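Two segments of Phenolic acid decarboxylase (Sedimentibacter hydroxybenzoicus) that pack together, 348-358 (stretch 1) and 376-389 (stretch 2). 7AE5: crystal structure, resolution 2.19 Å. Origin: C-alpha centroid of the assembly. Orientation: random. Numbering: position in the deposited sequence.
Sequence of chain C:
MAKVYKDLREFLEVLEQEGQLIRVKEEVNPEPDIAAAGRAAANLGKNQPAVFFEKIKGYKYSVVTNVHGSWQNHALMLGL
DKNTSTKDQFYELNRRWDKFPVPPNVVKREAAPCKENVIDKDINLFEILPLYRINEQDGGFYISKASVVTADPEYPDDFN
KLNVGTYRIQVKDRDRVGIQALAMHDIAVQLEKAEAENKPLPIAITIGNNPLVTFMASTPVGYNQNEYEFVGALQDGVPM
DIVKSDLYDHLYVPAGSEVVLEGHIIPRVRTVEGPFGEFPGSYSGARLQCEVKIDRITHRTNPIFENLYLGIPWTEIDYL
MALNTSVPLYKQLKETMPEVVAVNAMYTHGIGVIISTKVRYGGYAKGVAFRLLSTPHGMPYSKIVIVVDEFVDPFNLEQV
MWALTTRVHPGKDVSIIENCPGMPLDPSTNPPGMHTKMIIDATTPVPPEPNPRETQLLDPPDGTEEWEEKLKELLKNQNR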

# COMPACT_ATOMS: atom_id res chain seq x y z
N THR C 348 -11.33 -12.91 22.25
CA THR C 348 -11.25 -14.11 21.42
C THR C 348 -9.90 -14.80 21.60
O THR C 348 -9.13 -14.98 20.65
CB THR C 348 -11.52 -13.78 19.95
OG1 THR C 348 -12.54 -12.77 19.87
CG2 THR C 348 -12.00 -15.03 19.22
N HIS C 349 -9.63 -15.18 22.85
CA HIS C 349 -8.39 -15.85 23.23
C HIS C 349 -7.16 -15.09 22.74
O HIS C 349 -6.21 -15.67 22.22
CB HIS C 349 -8.35 -17.29 22.73
CG HIS C 349 -7.57 -18.22 23.61
ND1 HIS C 349 -7.49 -19.57 23.39
CD2 HIS C 349 -6.84 -17.98 24.73
CE1 HIS C 349 -6.74 -20.13 24.33
NE2 HIS C 349 -6.33 -19.18 25.15
N GLY C 350 -7.19 -13.77 22.90
CA GLY C 350 -6.02 -12.97 22.60
C GLY C 350 -5.80 -12.65 21.14
O GLY C 350 -4.70 -12.23 20.77
N ILE C 351 -6.81 -12.84 20.28
CA ILE C 351 -6.67 -12.38 18.91
C ILE C 351 -6.65 -10.86 18.87
O ILE C 351 -5.96 -10.26 18.03
CB ILE C 351 -7.78 -12.97 18.01
CG1 ILE C 351 -7.61 -14.49 17.91
CG2 ILE C 351 -7.74 -12.36 16.62
CD1 ILE C 351 -8.77 -15.20 17.26
N GLY C 352 -7.38 -10.21 19.77
CA GLY C 352 -7.29 -8.77 19.97
C GLY C 352 -6.54 -8.47 21.25
O GLY C 352 -6.86 -9.02 22.31
N VAL C 353 -5.54 -7.59 21.15
CA VAL C 353 -4.65 -7.29 22.27
C VAL C 353 -4.47 -5.78 22.36
O VAL C 353 -4.25 -5.11 21.34
CB VAL C 353 -3.28 -7.97 22.11
CG1 VAL C 353 -2.38 -7.66 23.30
CG2 VAL C 353 -3.45 -9.48 21.96
N ILE C 354 -4.57 -5.24 23.57
CA ILE C 354 -4.29 -3.84 23.85
C ILE C 354 -3.21 -3.78 24.92
O ILE C 354 -3.39 -4.30 26.02
CB ILE C 354 -5.55 -3.08 24.30
CG1 ILE C 354 -6.74 -3.43 23.41
CG2 ILE C 354 -5.30 -1.58 24.29
CD1 ILE C 354 -8.03 -2.81 23.84
N ILE C 355 -2.09 -3.15 24.58
CA ILE C 355 -0.95 -3.02 25.49
C ILE C 355 -0.81 -1.55 25.87
O ILE C 355 -0.74 -0.68 25.00
CB ILE C 355 0.35 -3.53 24.86
CG1 ILE C 355 0.19 -4.96 24.35
CG2 ILE C 355 1.50 -3.44 25.85
CD1 ILE C 355 1.17 -5.32 23.25
N SER C 356 -0.75 -1.28 27.17
CA SER C 356 -0.36 0.03 27.68
C SER C 356 1.11 -0.02 28.07
O SER C 356 1.56 -0.97 28.71
CB SER C 356 -1.22 0.45 28.87
OG SER C 356 -0.93 -0.32 30.02
N THR C 357 1.85 1.01 27.67
CA THR C 357 3.27 1.02 27.93
C THR C 357 3.76 2.46 28.01
O THR C 357 3.14 3.38 27.47
CB THR C 357 4.04 0.26 26.85
OG1 THR C 357 5.42 0.16 27.21
CG2 THR C 357 3.92 0.98 25.52
N LYS C 358 4.89 2.64 28.69
CA LYS C 358 5.65 3.87 28.58
C LYS C 358 6.54 3.77 27.34
O LYS C 358 7.16 2.74 27.10
CB LYS C 358 6.50 4.09 29.83
CG LYS C 358 6.99 5.52 29.99
CD LYS C 358 8.51 5.61 29.91
CE LYS C 358 8.98 7.04 30.08
NZ LYS C 358 8.63 7.58 31.43
N PRO C 376 5.07 -17.10 22.24
CA PRO C 376 4.44 -18.36 21.83
C PRO C 376 2.96 -18.24 21.51
O PRO C 376 2.48 -18.87 20.56
CB PRO C 376 4.68 -19.27 23.04
CG PRO C 376 5.96 -18.78 23.60
CD PRO C 376 5.95 -17.29 23.41
N HIS C 377 2.21 -17.44 22.27
CA HIS C 377 0.78 -17.30 22.04
C HIS C 377 0.46 -16.13 21.11
O HIS C 377 -0.40 -16.27 20.23
CB HIS C 377 0.05 -17.11 23.37
CG HIS C 377 -1.44 -17.13 23.25
ND1 HIS C 377 -2.19 -15.98 23.09
CD2 HIS C 377 -2.32 -18.15 23.27
CE1 HIS C 377 -3.47 -16.30 23.01
NE2 HIS C 377 -3.58 -17.61 23.12
N GLY C 378 1.13 -14.99 21.28
CA GLY C 378 0.82 -13.83 20.47
C GLY C 378 1.17 -14.01 19.01
O GLY C 378 0.50 -13.45 18.14
N MET C 379 2.24 -14.76 18.72
CA MET C 379 2.69 -15.00 17.35
C MET C 379 1.57 -15.54 16.46
O MET C 379 1.31 -14.94 15.41
CB MET C 379 3.88 -15.95 17.31
CG MET C 379 4.53 -16.04 15.94
SD MET C 379 6.13 -16.84 15.99
CE MET C 379 7.04 -15.52 16.73
N PRO C 380 0.92 -16.67 16.80
CA PRO C 380 -0.12 -17.18 15.91
C PRO C 380 -1.51 -16.63 16.19
O PRO C 380 -2.35 -16.58 15.29
CB PRO C 380 -0.07 -18.69 16.16
CG PRO C 380 0.31 -18.80 17.59
CD PRO C 380 1.20 -17.62 17.90
N TYR C 381 -1.78 -16.20 17.42
CA TYR C 381 -3.13 -15.78 17.80
C TYR C 381 -3.39 -14.30 17.53
O TYR C 381 -4.42 -13.95 16.95
CB TYR C 381 -3.38 -16.08 19.28
CG TYR C 381 -3.87 -17.47 19.58
CD1 TYR C 381 -2.98 -18.51 19.80
CD2 TYR C 381 -5.23 -17.75 19.66
CE1 TYR C 381 -3.43 -19.79 20.09
CE2 TYR C 381 -5.69 -19.02 19.94
CZ TYR C 381 -4.78 -20.03 20.15
OH TYR C 381 -5.23 -21.30 20.44
N SER C 382 -2.48 -13.44 17.96
CA SER C 382 -2.75 -12.01 18.07
C SER C 382 -2.75 -11.38 16.69
O SER C 382 -1.70 -11.26 16.05
CB SER C 382 -1.71 -11.36 18.98
OG SER C 382 -1.94 -11.73 20.33
N LYS C 383 -3.93 -10.96 16.23
CA LYS C 383 -4.08 -10.34 14.92
C LYS C 383 -4.17 -8.82 14.98
O LYS C 383 -3.60 -8.13 14.13
CB LYS C 383 -5.32 -10.89 14.21
CG LYS C 383 -5.55 -10.33 12.82
CD LYS C 383 -6.75 -10.96 12.15
CE LYS C 383 -8.03 -10.68 12.91
NZ LYS C 383 -9.21 -11.35 12.31
N ILE C 384 -4.87 -8.27 15.97
CA ILE C 384 -5.05 -6.84 16.12
C ILE C 384 -4.39 -6.41 17.42
O ILE C 384 -4.82 -6.83 18.50
CB ILE C 384 -6.53 -6.44 16.08
CG1 ILE C 384 -7.16 -6.90 14.77
CG2 ILE C 384 -6.68 -4.93 16.25
CD1 ILE C 384 -8.65 -6.68 14.69
N VAL C 385 -3.36 -5.58 17.32
CA VAL C 385 -2.57 -5.15 18.47
C VAL C 385 -2.61 -3.63 18.55
O VAL C 385 -2.12 -2.94 17.64
CB VAL C 385 -1.12 -5.65 18.37
CG1 VAL C 385 -0.32 -5.23 19.60
CG2 VAL C 385 -1.09 -7.16 18.20
N ILE C 386 -3.19 -3.11 19.63
CA ILE C 386 -3.28 -1.68 19.88
C ILE C 386 -2.37 -1.35 21.06
O ILE C 386 -2.44 -2.00 22.11
CB ILE C 386 -4.72 -1.25 20.17
CG1 ILE C 386 -5.66 -1.71 19.05
CG2 ILE C 386 -4.80 0.26 20.36
CD1 ILE C 386 -7.12 -1.68 19.43
N VAL C 387 -1.51 -0.35 20.88
CA VAL C 387 -0.60 0.10 21.93
C VAL C 387 -1.01 1.50 22.36
O VAL C 387 -1.16 2.39 21.52
CB VAL C 387 0.87 0.08 21.46
CG1 VAL C 387 1.79 0.35 22.63
CG2 VAL C 387 1.20 -1.26 20.81
N VAL C 388 -1.19 1.68 23.66
CA VAL C 388 -1.61 2.96 24.23
C VAL C 388 -0.57 3.39 25.27
O VAL C 388 0.30 2.61 25.67
CB VAL C 388 -3.01 2.89 24.85
CG1 VAL C 388 -4.04 2.47 23.80
CG2 VAL C 388 -3.02 1.92 26.02
N ASP C 389 -0.69 4.64 25.71
CA ASP C 389 0.28 5.20 26.63
C ASP C 389 0.09 4.62 28.04
O ASP C 389 -0.86 3.90 28.33
CB ASP C 389 0.18 6.72 26.67
CG ASP C 389 0.66 7.37 25.39
OD1 ASP C 389 1.80 7.07 24.97
OD2 ASP C 389 -0.09 8.19 24.82
O HOH W 1 -7.99 -21.52 21.46

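Backbone hydrogen bonds dominate the contact. Val 353 N donates to Ile 384 O at 2.8 Å, Ile 386 N to Val 353 O at 2.8 Å, Ile 355 N to Ile 386 O at 2.7 Å, Val 388 N to Ile 355 O at 2.8 Å, and Thr 357 N to Val 388 O at 3.0 Å. Val 353 and Ile 355 each bond through both N and O to residues two apart in the other strand, the signature of parallel pairing; the strand axes agree, running 20° apart with a closest approach of 4.6 Å. The ladder begins at Ile 351 O, which accepts from both Ile 384 N (3.1 Å, 174° at hydrogen) and Lys 383 N (2.8 Å, a more bent 147°). Just before it, where the helix ends, Ser 382 OG donates to Gly 350 O at 2.8 Å.

Side chains alternate across the sheet. On one face Ile 354 CG2 lies 4.2 Å from Ile 386 CB and 4.3 Å from Val 388 CG1; on the other, Ile 355 CD1 meets Val 385 CG1 at 3.9 Å.

Beyond the ladder, His 377 NE2 sits over one face of the His 349 ring, 3.7 Å from His 349 CD2, with ring planes oblique at 52°. A water links His 349 ND1 (2.8 Å from its O) to Tyr 381 OH (3.0 Å). Gly 350 leaves necessary room: an ideal CB would clash with His 377 CE1 at 2.9 Å.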